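VMB-1 (Vibrio alginolyticus, PDB 6JV4) probably hydrolyses beta-lactam antibiotics to substituted beta-amino acids, as a subclass B1 metallo-beta-lactamase that holds two zinc ions in its active site. Local coordinates at residues Gly162-Lys166 with Trp184-Met188; Val137-Gly141 with Lys190-Tyr195; Ile149-Leu153 with Tyr195-Lys199; Thr104-Leu110 with Glu146-Val150; His24-Val30 with Ile52-Thr57. All blocks are in the same frame, centred on the assembly; numbering follows the deposited sequence.

Contact 1 of 5, residues Gly162-Lys166 with Trp184-Met188; sequences GCFVK and WPNSM. With ZN (zinc ion), chain F.
F164, W184 and M188 carry most of this buried contact, in which the zinc-ligand loop after strand 158-162 meets the first turn of helix 184-194. Residues G162-V165 form a type I beta turn, closed by V165 N to G162 O at 3.0 Å, and the nearest CA atoms across the contact are those of F164 and W184, 8.2 Å apart. W184 (chi1 t) brings its indole to the turn, where NE1 donates a hydrogen bond to F164 O at 2.9 Å. The F164 ring (chi1 t) lies nearly parallel to the five-membered ring of W184, planes at 25° and centroids 4.8 Å apart, but so slid that they barely overlap. M188 (chi1 t, chi2 p, chi3 p) makes a Met-aromatic contact, SD lying 4.6 Å from the F164 ring centroid, oblique to the ring; its CE comes within 3.3 Å of F164 CE2. S187 CB meets the ring edge at F164 CZ, 3.6 Å away. C163 SG binds zinc at 2.4 Å, in the site completed by D86 and H205, the cysteine-containing site of B1 enzymes. One directional bond in an apolar setting thus fastens to the helix the turn whose C163 holds zinc.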
# COMPACT_ATOMS: atom_id res chain seq x y z
N GLY A 162 2.52 1.32 3.09
CA GLY A 162 2.88 0.26 2.15
C GLY A 162 4.28 -0.24 2.41
O GLY A 162 4.80 -0.11 3.56
N CYS A 163 4.94 -0.79 1.41
CA CYS A 163 6.24 -1.43 1.66
C CYS A 163 7.38 -0.43 1.88
O CYS A 163 8.46 -0.86 2.27
CB CYS A 163 6.54 -2.44 0.58
SG CYS A 163 5.34 -3.80 0.72
N PHE A 164 7.13 0.87 1.67
CA PHE A 164 8.04 1.95 2.06
C PHE A 164 8.20 2.02 3.58
O PHE A 164 9.24 2.64 4.03
CB PHE A 164 7.43 3.24 1.54
CG PHE A 164 8.20 4.51 1.77
CD1 PHE A 164 9.36 4.76 1.05
CD2 PHE A 164 7.73 5.46 2.67
CE1 PHE A 164 10.05 5.94 1.23
CE2 PHE A 164 8.47 6.61 2.89
CZ PHE A 164 9.61 6.87 2.15
N VAL A 165 7.24 1.51 4.34
CA VAL A 165 7.31 1.55 5.83
C VAL A 165 7.42 0.12 6.36
O VAL A 165 6.58 -0.74 6.02
CB VAL A 165 6.13 2.31 6.46
CG1 VAL A 165 6.20 2.32 7.98
CG2 VAL A 165 6.03 3.71 5.86
N LYS A 166 8.43 -0.12 7.20
CA LYS A 166 8.60 -1.43 7.87
C LYS A 166 7.86 -1.39 9.20
O LYS A 166 7.60 -0.32 9.76
CB LYS A 166 10.09 -1.70 8.10
CG LYS A 166 10.98 -1.61 6.87
CD LYS A 166 10.52 -2.50 5.72
CE LYS A 166 10.66 -3.98 5.97
NZ LYS A 166 10.35 -4.76 4.74
N TRP A 184 16.29 6.30 0.73
CA TRP A 184 15.14 5.97 1.59
C TRP A 184 15.03 6.89 2.81
O TRP A 184 13.96 7.35 3.16
CB TRP A 184 15.22 4.51 2.00
CG TRP A 184 13.93 3.83 2.38
CD1 TRP A 184 12.78 4.37 2.93
CD2 TRP A 184 13.71 2.42 2.34
NE1 TRP A 184 11.88 3.39 3.21
CE2 TRP A 184 12.42 2.19 2.85
CE3 TRP A 184 14.48 1.34 1.88
CZ2 TRP A 184 11.87 0.92 2.97
CZ3 TRP A 184 13.89 0.10 1.90
CH2 TRP A 184 12.64 -0.11 2.46
N PRO A 185 16.12 7.19 3.55
CA PRO A 185 15.95 8.05 4.73
C PRO A 185 15.50 9.47 4.39
O PRO A 185 14.75 10.06 5.17
CB PRO A 185 17.35 8.05 5.34
CG PRO A 185 18.05 6.84 4.76
CD PRO A 185 17.47 6.65 3.38
N ASN A 186 15.95 10.03 3.27
CA ASN A 186 15.53 11.37 2.83
C ASN A 186 14.04 11.31 2.44
O ASN A 186 13.25 12.17 2.82
CB ASN A 186 16.35 11.89 1.65
CG ASN A 186 16.04 13.34 1.32
OD1 ASN A 186 16.08 14.21 2.20
ND2 ASN A 186 15.69 13.61 0.08
N SER A 187 13.65 10.32 1.66
CA SER A 187 12.22 10.16 1.30
C SER A 187 11.39 10.03 2.57
O SER A 187 10.31 10.60 2.65
CB SER A 187 12.09 8.93 0.44
OG SER A 187 12.87 9.11 -0.74
N MET A 188 11.87 9.24 3.53
CA MET A 188 11.14 9.05 4.81
C MET A 188 11.00 10.39 5.57
O MET A 188 9.92 10.61 6.20
CB MET A 188 11.80 8.00 5.69
CG MET A 188 10.91 7.61 6.89
SD MET A 188 9.28 6.95 6.40
CE MET A 188 9.77 5.42 5.65
ZN ZN F . 6.15 -5.95 0.26

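Contact 2 of 5, residues Val137-Gly141 with Lys190-Tyr195; sequences VFYPG and KVINRY
This is a partly buried strand-to-helix packing contact on the sheet that contains strands 135-138, 150-153 and 158-162: the end of strand 135-138 and the loop after it run beside the C-terminal turn of helix 184-194. The closest CA pair is P140 and K190, 6.0 Å apart. F138 is extended, its CA-to-CB bond toward the helix, with chi1 t and chi2 63°. R194 (chi1, chi2 and chi3 all t) lays its guanidinium flat on one face of that ring, planes at 5° and centres 4.4 Å apart, an off-centre cation-pi stack; its CD sits over the ring, 3.5 Å from the centroid, as a CH-pi contact. V191 CG2 approaches the ring edge, 4.2 Å from F138 CE2. In the alpha-beta/beta-alpha sandwich of metallo-beta-lactamases the helix covers the outer side of its sheet, and here V191 and Y195 also reach L159 of strand 158-162. Y195, the first residue to leave helical angles, brings OH to 3.3 Å from F138 CB. P140 CB packs on V191 CG2 at 3.5 Å. One water bridges V137 O (2.8 Å) and R194 NH2 (3.2 Å), another P140 O (3.2 Å) and K190 NZ (3.1 Å).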
# COMPACT_ATOMS: atom_id res chain seq x y z
N VAL A 137 -2.83 10.71 -2.24
CA VAL A 137 -1.54 10.04 -2.61
C VAL A 137 -0.40 11.02 -2.49
O VAL A 137 -0.52 12.22 -2.88
CB VAL A 137 -1.64 9.50 -4.05
CG1 VAL A 137 -0.28 9.11 -4.59
CG2 VAL A 137 -2.61 8.34 -4.10
N PHE A 138 0.70 10.57 -1.92
CA PHE A 138 1.93 11.37 -1.85
C PHE A 138 3.10 10.50 -2.30
O PHE A 138 3.27 9.41 -1.77
CB PHE A 138 2.21 11.90 -0.45
CG PHE A 138 3.50 12.66 -0.32
CD1 PHE A 138 3.73 13.83 -1.02
CD2 PHE A 138 4.49 12.25 0.55
CE1 PHE A 138 4.91 14.55 -0.86
CE2 PHE A 138 5.64 12.98 0.75
CZ PHE A 138 5.88 14.14 0.03
N TYR A 139 3.86 10.98 -3.28
CA TYR A 139 5.13 10.33 -3.68
C TYR A 139 6.29 10.98 -2.94
O TYR A 139 6.65 12.15 -3.24
CB TYR A 139 5.38 10.49 -5.18
CG TYR A 139 6.69 9.85 -5.58
CD1 TYR A 139 6.96 8.52 -5.36
CD2 TYR A 139 7.67 10.62 -6.20
CE1 TYR A 139 8.16 7.94 -5.74
CE2 TYR A 139 8.89 10.07 -6.55
CZ TYR A 139 9.16 8.72 -6.32
OH TYR A 139 10.40 8.23 -6.67
N PRO A 140 6.95 10.26 -2.00
CA PRO A 140 8.01 10.87 -1.18
C PRO A 140 9.42 10.79 -1.79
O PRO A 140 10.36 11.35 -1.27
CB PRO A 140 7.89 9.99 0.08
CG PRO A 140 7.63 8.63 -0.47
CD PRO A 140 6.62 8.90 -1.56
N GLY A 141 9.55 10.03 -2.88
CA GLY A 141 10.84 9.64 -3.44
C GLY A 141 11.10 8.16 -3.27
O GLY A 141 10.29 7.44 -2.65
N LYS A 190 10.64 13.29 4.31
CA LYS A 190 9.53 14.04 3.68
C LYS A 190 8.20 13.59 4.27
O LYS A 190 7.33 14.44 4.56
CB LYS A 190 9.58 13.88 2.16
CG LYS A 190 10.83 14.52 1.57
CD LYS A 190 10.85 14.43 0.08
CE LYS A 190 12.13 15.01 -0.48
NZ LYS A 190 12.35 14.43 -1.82
N VAL A 191 8.03 12.28 4.46
CA VAL A 191 6.78 11.72 5.03
C VAL A 191 6.65 12.16 6.48
O VAL A 191 5.57 12.53 6.88
CB VAL A 191 6.73 10.20 4.84
CG1 VAL A 191 5.52 9.59 5.52
CG2 VAL A 191 6.75 9.88 3.36
N ILE A 192 7.71 12.01 7.25
CA ILE A 192 7.72 12.45 8.67
C ILE A 192 7.29 13.92 8.75
O ILE A 192 6.52 14.27 9.62
CB ILE A 192 9.10 12.20 9.27
CG1 ILE A 192 9.34 10.71 9.47
CG2 ILE A 192 9.26 12.97 10.57
CD1 ILE A 192 10.78 10.36 9.74
N ASN A 193 7.86 14.77 7.92
CA ASN A 193 7.59 16.23 8.00
C ASN A 193 6.15 16.51 7.58
O ASN A 193 5.50 17.46 8.09
CB ASN A 193 8.58 16.96 7.11
CG ASN A 193 9.98 16.99 7.66
OD1 ASN A 193 10.22 16.61 8.80
ND2 ASN A 193 10.91 17.40 6.85
N ARG A 194 5.64 15.76 6.63
CA ARG A 194 4.29 16.01 6.04
C ARG A 194 3.17 15.55 6.96
O ARG A 194 2.09 16.17 6.91
CB ARG A 194 4.21 15.36 4.66
CG ARG A 194 2.96 15.71 3.88
CD ARG A 194 3.06 15.15 2.47
NE ARG A 194 1.88 15.42 1.67
CZ ARG A 194 1.73 16.50 0.93
NH1 ARG A 194 2.67 17.44 0.92
NH2 ARG A 194 0.64 16.65 0.20
N TYR A 195 3.38 14.50 7.77
CA TYR A 195 2.31 13.87 8.56
C TYR A 195 2.74 13.75 10.02
O TYR A 195 2.67 12.67 10.62
CB TYR A 195 1.94 12.50 7.98
CG TYR A 195 1.63 12.52 6.51
CD1 TYR A 195 0.48 13.08 6.02
CD2 TYR A 195 2.50 11.93 5.62
CE1 TYR A 195 0.22 13.12 4.66
CE2 TYR A 195 2.24 11.92 4.27
CZ TYR A 195 1.10 12.51 3.78
OH TYR A 195 0.79 12.54 2.46
O HOH W 1 -1.04 14.29 -1.11
O HOH W 2 13.53 11.60 -1.81

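Contact 3 of 5, residues Ile149-Leu153 with Tyr195-Lys199; sequences IVVWL and YPDAK
Y195 opens a type I beta turn, Y195-A198, that leads from helix 184-194 to edge strand 200-203 and folds over strand 150-153, a member of the same sheet of the alpha-beta/beta-alpha sandwich. The turn is closed by A198 N to Y195 O at 3.1 Å. Y195 has just left helical angles; its CA-to-CB bond points toward the strand, and chi1 m lays the ring against W152 (chi1 t, chi2 -125°). The rings meet obliquely: the tyrosine and the five-membered ring of the indole have centroids 4.5 Å apart and planes at 37°, with Y195 CE1 over one indole face, 3.3 Å from W152 CG. The CA atoms of these two residues are the nearest across the contact, at 8.4 Å. Y195 CE2 also touches V150 CG2, 4.3 Å away; the CA-to-CB bonds of V150 and W152 point toward the turn, that of V151 between them away. D197 (chi1 p) then brings OD1 to 3.7 Å from W152 CZ2, and its backbone O accepts from K199 NZ at 3.2 Å. L159 of strand 158-162 packs against V150, W152 and Y195. A198 ends the contact, its CA at the indole edge 3.7 Å from W152 CH2 and its CB 3.9 Å from W152 CZ3.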
# COMPACT_ATOMS: atom_id res chain seq x y z
N ILE A 149 4.56 4.85 -3.30
CA ILE A 149 3.76 5.99 -2.78
C ILE A 149 3.16 5.63 -1.44
O ILE A 149 3.01 4.45 -1.09
CB ILE A 149 2.65 6.35 -3.80
CG1 ILE A 149 1.81 5.16 -4.20
CG2 ILE A 149 3.26 7.02 -5.02
CD1 ILE A 149 0.51 5.51 -4.93
N VAL A 150 2.75 6.67 -0.70
CA VAL A 150 1.96 6.48 0.52
C VAL A 150 0.59 7.11 0.28
O VAL A 150 0.44 7.94 -0.63
CB VAL A 150 2.68 7.06 1.75
CG1 VAL A 150 4.04 6.39 1.96
CG2 VAL A 150 2.78 8.58 1.68
N VAL A 151 -0.35 6.72 1.13
CA VAL A 151 -1.73 7.23 0.99
C VAL A 151 -2.17 7.71 2.36
O VAL A 151 -2.10 6.93 3.31
CB VAL A 151 -2.67 6.19 0.40
CG1 VAL A 151 -4.04 6.83 0.15
CG2 VAL A 151 -2.10 5.58 -0.87
N TRP A 152 -2.60 8.96 2.43
CA TRP A 152 -3.06 9.62 3.66
C TRP A 152 -4.57 9.71 3.71
O TRP A 152 -5.14 10.09 2.72
CB TRP A 152 -2.46 11.02 3.71
CG TRP A 152 -2.87 11.90 4.86
CD1 TRP A 152 -3.42 13.14 4.71
CD2 TRP A 152 -2.66 11.72 6.27
NE1 TRP A 152 -3.59 13.74 5.93
CE2 TRP A 152 -3.14 12.88 6.91
CE3 TRP A 152 -2.10 10.71 7.08
CZ2 TRP A 152 -3.02 13.08 8.29
CZ3 TRP A 152 -2.03 10.88 8.44
CH2 TRP A 152 -2.48 12.06 9.05
N LEU A 153 -5.16 9.33 4.84
CA LEU A 153 -6.62 9.41 5.05
C LEU A 153 -6.82 10.50 6.10
O LEU A 153 -6.67 10.25 7.28
CB LEU A 153 -7.13 8.05 5.53
CG LEU A 153 -6.79 6.85 4.66
CD1 LEU A 153 -7.45 5.57 5.19
CD2 LEU A 153 -7.13 7.08 3.23
N TYR A 195 3.38 14.50 7.77
CA TYR A 195 2.31 13.87 8.56
C TYR A 195 2.74 13.75 10.02
O TYR A 195 2.67 12.67 10.62
CB TYR A 195 1.94 12.50 7.98
CG TYR A 195 1.63 12.52 6.51
CD1 TYR A 195 0.48 13.08 6.02
CD2 TYR A 195 2.50 11.93 5.62
CE1 TYR A 195 0.22 13.12 4.66
CE2 TYR A 195 2.24 11.92 4.27
CZ TYR A 195 1.10 12.51 3.78
OH TYR A 195 0.79 12.54 2.46
N PRO A 196 3.01 14.89 10.70
CA PRO A 196 3.29 14.86 12.14
C PRO A 196 2.06 14.44 12.95
O PRO A 196 2.22 14.05 14.10
CB PRO A 196 3.67 16.33 12.43
CG PRO A 196 2.89 17.10 11.45
CD PRO A 196 3.04 16.27 10.17
N ASP A 197 0.87 14.56 12.35
CA ASP A 197 -0.44 14.27 12.95
C ASP A 197 -0.89 12.83 12.67
O ASP A 197 -2.02 12.50 13.00
CB ASP A 197 -1.48 15.28 12.47
CG ASP A 197 -1.63 15.48 10.97
OD1 ASP A 197 -0.69 15.17 10.19
OD2 ASP A 197 -2.67 16.01 10.59
N ALA A 198 -0.06 11.99 12.03
CA ALA A 198 -0.44 10.58 11.81
C ALA A 198 -0.74 9.90 13.16
O ALA A 198 0.11 9.94 14.06
CB ALA A 198 0.65 9.86 11.05
N LYS A 199 -1.86 9.22 13.22
CA LYS A 199 -2.25 8.46 14.44
C LYS A 199 -1.97 6.98 14.26
O LYS A 199 -1.64 6.34 15.26
CB LYS A 199 -3.71 8.74 14.78
CG LYS A 199 -3.92 10.19 15.20
CD LYS A 199 -3.09 10.62 16.42
CE LYS A 199 -3.46 12.01 16.93
NZ LYS A 199 -2.88 13.07 16.08

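Contact 4 of 5, residues Thr104-Leu110 with Glu146-Val150; sequences TSLTNKL and EDNIV
Two polar links join the start of helix 105-113 to the loop 146-150: T107 OG1 donates to D147 OD2 at 2.6 Å, and K109 NZ forms a salt bridge with E146 OE2 at 2.7 Å. T104 is the N-cap of the helix, its OG1 (chi1 p) accepting from T107 N at 3.0 Å. A water sits 2.7 Å from that same T104 OG1 and donates to D147 O at 2.6 Å, so the cap is tied to the loop as well. The CA atoms of T107 and D147 are nearest, 5.2 Å apart; with T107 chi1 at m and D147 chi1 at p, OG1 and OD2 meet. The other carboxylate oxygen, OD1, is hydrogen-bonded to T145 OG1. The side chain of D147 comes within about 4 Å of that of zinc ligand H82, so this loop residue, held by T107 of the helix, lies just behind the metal site. Around the polar pairs, L106 CB packs on D147 CB at 3.8 Å and L110 CD1 lies 3.8 Å from E146 OE1. Farthest along the loop, I149 CG2 touches T104 CG2 at 3.6 Å.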
# COMPACT_ATOMS: atom_id res chain seq x y z
N THR A 104 1.03 5.52 -10.36
CA THR A 104 1.83 6.62 -10.88
C THR A 104 2.49 6.22 -12.21
O THR A 104 2.60 5.02 -12.55
CB THR A 104 2.91 7.13 -9.92
OG1 THR A 104 3.93 6.13 -9.90
CG2 THR A 104 2.39 7.41 -8.53
N SER A 105 2.94 7.25 -12.92
CA SER A 105 3.76 7.10 -14.15
C SER A 105 4.98 6.22 -13.88
O SER A 105 5.40 5.46 -14.79
CB SER A 105 4.14 8.46 -14.71
OG SER A 105 4.86 9.25 -13.77
N LEU A 106 5.60 6.36 -12.73
CA LEU A 106 6.77 5.52 -12.39
C LEU A 106 6.32 4.08 -12.15
O LEU A 106 7.05 3.14 -12.59
CB LEU A 106 7.48 6.04 -11.14
CG LEU A 106 8.25 7.35 -11.24
CD1 LEU A 106 8.82 7.73 -9.87
CD2 LEU A 106 9.36 7.22 -12.29
N THR A 107 5.23 3.85 -11.44
CA THR A 107 4.77 2.47 -11.23
C THR A 107 4.50 1.83 -12.62
O THR A 107 4.87 0.66 -12.86
CB THR A 107 3.57 2.41 -10.28
OG1 THR A 107 4.00 2.89 -9.01
CG2 THR A 107 2.99 1.02 -10.22
N ASN A 108 3.79 2.55 -13.50
CA ASN A 108 3.40 1.97 -14.81
C ASN A 108 4.65 1.73 -15.66
O ASN A 108 4.71 0.68 -16.34
CB ASN A 108 2.37 2.83 -15.53
CG ASN A 108 0.98 2.63 -14.94
OD1 ASN A 108 0.63 1.54 -14.45
ND2 ASN A 108 0.19 3.70 -14.99
N LYS A 109 5.66 2.59 -15.55
CA LYS A 109 6.98 2.34 -16.20
C LYS A 109 7.48 0.95 -15.77
O LYS A 109 7.94 0.16 -16.66
CB LYS A 109 8.01 3.41 -15.87
CG LYS A 109 9.42 3.09 -16.38
CD LYS A 109 10.42 4.11 -16.02
CE LYS A 109 10.86 4.08 -14.57
NZ LYS A 109 11.87 5.13 -14.29
N LEU A 110 7.46 0.68 -14.47
CA LEU A 110 8.06 -0.56 -13.93
C LEU A 110 7.16 -1.77 -14.19
O LEU A 110 7.71 -2.85 -14.49
CB LEU A 110 8.40 -0.36 -12.46
CG LEU A 110 9.47 0.71 -12.26
CD1 LEU A 110 9.72 1.01 -10.79
CD2 LEU A 110 10.76 0.29 -12.92
N GLU A 146 11.67 2.40 -6.43
CA GLU A 146 11.77 3.73 -7.06
C GLU A 146 10.40 4.42 -6.98
O GLU A 146 10.37 5.67 -6.87
CB GLU A 146 12.16 3.49 -8.52
CG GLU A 146 12.18 4.69 -9.39
CD GLU A 146 12.46 4.40 -10.87
OE1 GLU A 146 12.74 3.22 -11.25
OE2 GLU A 146 12.49 5.37 -11.63
N ASP A 147 9.32 3.63 -7.17
CA ASP A 147 7.95 4.14 -7.43
C ASP A 147 7.07 4.24 -6.19
O ASP A 147 5.95 4.76 -6.32
CB ASP A 147 7.25 3.29 -8.48
CG ASP A 147 7.06 1.85 -8.02
OD1 ASP A 147 7.99 1.32 -7.42
OD2 ASP A 147 5.99 1.32 -8.29
N ASN A 148 7.50 3.79 -5.03
CA ASN A 148 6.60 3.60 -3.87
C ASN A 148 5.87 4.91 -3.52
O ASN A 148 6.54 5.99 -3.46
CB ASN A 148 7.31 2.96 -2.67
CG ASN A 148 8.60 3.62 -2.21
OD1 ASN A 148 8.84 4.85 -2.44
ND2 ASN A 148 9.44 2.82 -1.61
N ILE A 149 4.56 4.85 -3.30
CA ILE A 149 3.76 5.99 -2.78
C ILE A 149 3.16 5.63 -1.44
O ILE A 149 3.01 4.45 -1.09
CB ILE A 149 2.65 6.35 -3.80
CG1 ILE A 149 1.81 5.16 -4.20
CG2 ILE A 149 3.26 7.02 -5.02
CD1 ILE A 149 0.51 5.51 -4.93
N VAL A 150 2.75 6.67 -0.70
CA VAL A 150 1.96 6.48 0.52
C VAL A 150 0.59 7.11 0.28
O VAL A 150 0.44 7.94 -0.63
CB VAL A 150 2.68 7.06 1.75
CG1 VAL A 150 4.04 6.39 1.96
CG2 VAL A 150 2.78 8.58 1.68
O HOH W 3 5.74 6.77 -8.01
O HOH W 4 14.19 2.75 -13.42

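Contact 5 of 5, residues His24-Val30 with Ile52-Thr57; sequences HISYKRV and IDTPWT
W56 (chi1 t, chi2 -13°) lies under the aliphatic arm of K28: K28 CD sits over the five-membered ring, 3.6 Å from its centroid, in a CH-pi contact, and V30 CG2 packs against W56 CH2 at 3.6 Å. K28, with chi2 and chi3 t, reaches past the indole so that NZ donates to W56 O at 2.8 Å; the same ammonium forms a salt bridge with E85. Strand residues 24-30 and the loop 52-57 run with end-to-end directions 53° apart, and the nearest CA atoms, those of S26 and W56, are 5.9 Å apart. Every second residue of the strand, H24, S26, K28 and V30, points toward the loop. S26 OG (chi1 p) accepts from W56 N at 3.0 Å. H24 (chi1 p) donates from NE2 to D53 O at 2.8 Å, while P55 CG covers one face of its imidazole, 4.0 Å from the centroid. D53 OD1 is hydrogen-bonded to T81 OG1. The W56 side chain comes within about 3 Å of that of D86 and 4 Å of that of H205, so the indole borders the second zinc site. Strand 21-30 thus packs beside the loop between strand 48-52 and helix 58-70, with T57 OG1 capping that helix at G60 N, P55 and H24 against its L64, and W56 against I36 and A38 of strand 36-45.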
# COMPACT_ATOMS: atom_id res chain seq x y z
N HIS A 24 -7.32 -4.99 4.85
CA HIS A 24 -7.34 -6.34 4.24
C HIS A 24 -5.97 -7.00 4.39
O HIS A 24 -4.96 -6.31 4.33
CB HIS A 24 -7.78 -6.36 2.78
CG HIS A 24 -6.94 -5.67 1.76
ND1 HIS A 24 -5.76 -6.24 1.24
CD2 HIS A 24 -7.21 -4.56 1.03
CE1 HIS A 24 -5.31 -5.42 0.28
NE2 HIS A 24 -6.20 -4.42 0.12
N ILE A 25 -5.97 -8.29 4.74
CA ILE A 25 -4.74 -8.96 5.20
C ILE A 25 -4.60 -10.28 4.45
O ILE A 25 -5.60 -11.01 4.29
CB ILE A 25 -4.74 -9.18 6.72
CG1 ILE A 25 -5.06 -7.88 7.46
CG2 ILE A 25 -3.40 -9.76 7.15
CD1 ILE A 25 -5.22 -8.04 8.93
N SER A 26 -3.40 -10.55 3.96
CA SER A 26 -3.09 -11.82 3.28
C SER A 26 -1.68 -12.21 3.66
O SER A 26 -1.08 -11.51 4.49
CB SER A 26 -3.38 -11.77 1.81
OG SER A 26 -2.95 -10.59 1.21
N TYR A 27 -1.16 -13.33 3.18
CA TYR A 27 0.22 -13.72 3.51
C TYR A 27 0.77 -14.59 2.40
O TYR A 27 -0.01 -15.15 1.60
CB TYR A 27 0.28 -14.39 4.87
CG TYR A 27 -0.30 -15.77 4.90
CD1 TYR A 27 0.45 -16.87 4.52
CD2 TYR A 27 -1.62 -15.98 5.29
CE1 TYR A 27 -0.09 -18.15 4.55
CE2 TYR A 27 -2.17 -17.25 5.31
CZ TYR A 27 -1.40 -18.35 4.95
OH TYR A 27 -1.91 -19.62 4.97
N LYS A 28 2.09 -14.66 2.34
CA LYS A 28 2.79 -15.56 1.38
C LYS A 28 4.15 -15.87 1.96
O LYS A 28 4.65 -15.05 2.71
CB LYS A 28 2.99 -14.93 -0.00
CG LYS A 28 1.81 -15.03 -0.96
CD LYS A 28 2.08 -14.82 -2.46
CE LYS A 28 0.77 -15.07 -3.21
NZ LYS A 28 0.68 -14.44 -4.55
N ARG A 29 4.70 -17.03 1.60
CA ARG A 29 6.11 -17.34 1.90
C ARG A 29 6.94 -16.71 0.79
O ARG A 29 6.69 -16.98 -0.40
CB ARG A 29 6.33 -18.85 2.00
CG ARG A 29 7.78 -19.24 2.23
CD ARG A 29 7.88 -20.71 2.57
NE ARG A 29 9.27 -21.10 2.45
CZ ARG A 29 9.74 -22.34 2.63
NH1 ARG A 29 8.92 -23.33 2.97
NH2 ARG A 29 11.04 -22.57 2.47
N VAL A 30 7.90 -15.91 1.19
CA VAL A 30 8.86 -15.21 0.32
C VAL A 30 10.26 -15.54 0.84
O VAL A 30 10.64 -15.02 1.86
CB VAL A 30 8.59 -13.70 0.29
CG1 VAL A 30 9.52 -13.00 -0.68
CG2 VAL A 30 7.14 -13.39 -0.08
N ILE A 52 -6.87 0.14 -1.50
CA ILE A 52 -5.47 0.58 -1.46
C ILE A 52 -4.64 -0.71 -1.41
O ILE A 52 -4.71 -1.37 -0.37
CB ILE A 52 -5.21 1.54 -0.29
CG1 ILE A 52 -6.08 2.81 -0.41
CG2 ILE A 52 -3.73 1.86 -0.22
CD1 ILE A 52 -5.97 3.68 0.80
N ASP A 53 -4.02 -1.05 -2.53
CA ASP A 53 -3.36 -2.34 -2.80
C ASP A 53 -4.44 -3.43 -2.98
O ASP A 53 -5.52 -3.36 -2.39
CB ASP A 53 -2.28 -2.71 -1.79
CG ASP A 53 -1.01 -1.86 -1.86
OD1 ASP A 53 -0.92 -0.93 -2.75
OD2 ASP A 53 -0.05 -2.23 -1.12
N THR A 54 -4.10 -4.42 -3.79
CA THR A 54 -4.88 -5.67 -3.88
C THR A 54 -4.34 -6.65 -2.85
O THR A 54 -3.13 -6.67 -2.54
CB THR A 54 -4.89 -6.20 -5.32
OG1 THR A 54 -3.55 -6.41 -5.78
CG2 THR A 54 -5.59 -5.28 -6.29
N PRO A 55 -5.21 -7.55 -2.35
CA PRO A 55 -4.76 -8.73 -1.63
C PRO A 55 -3.75 -9.53 -2.47
O PRO A 55 -3.73 -9.43 -3.69
CB PRO A 55 -6.06 -9.53 -1.45
CG PRO A 55 -7.09 -8.44 -1.35
CD PRO A 55 -6.69 -7.48 -2.45
N TRP A 56 -2.87 -10.24 -1.78
CA TRP A 56 -1.69 -10.89 -2.41
C TRP A 56 -2.07 -12.11 -3.26
O TRP A 56 -1.27 -12.50 -4.11
CB TRP A 56 -0.71 -11.23 -1.31
CG TRP A 56 0.72 -11.25 -1.72
CD1 TRP A 56 1.28 -11.25 -2.96
CD2 TRP A 56 1.80 -11.26 -0.78
NE1 TRP A 56 2.65 -11.24 -2.85
CE2 TRP A 56 2.98 -11.25 -1.53
CE3 TRP A 56 1.85 -11.28 0.61
CZ2 TRP A 56 4.23 -11.25 -0.91
CZ3 TRP A 56 3.09 -11.30 1.21
CH2 TRP A 56 4.24 -11.25 0.45
N THR A 57 -3.30 -12.58 -3.23
CA THR A 57 -3.76 -13.69 -4.06
C THR A 57 -5.02 -13.26 -4.80
O THR A 57 -5.81 -12.44 -4.27
CB THR A 57 -3.99 -15.01 -3.31
OG1 THR A 57 -5.22 -14.94 -2.64
CG2 THR A 57 -2.89 -15.39 -2.35

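Along the chain contact 5 closes first; contact 4 crosses contact 2, contacts 2 and 3 also cross, and contact 1 lies within the span of both. Contacts 1 and 2 share helix 184-194, with centres about 9 Å apart; contacts 2 and 3, centres about 8 Å apart, share Y195 and use neighbouring strands 135-138 and 150-153. Contacts 3 and 4 have I149 and V150 in common. F164 of contact 1 touches P140, V191 and V150, joining three contacts into one core. Contact 5, on the sheet of strands 21-30 and 48-52, has its centre about 24 Å from that of contact 2, across the chain's centre, yet I52 packs on V151. Contact 1 supplies C163, while contacts 4 and 5 lie beside the zinc ligands.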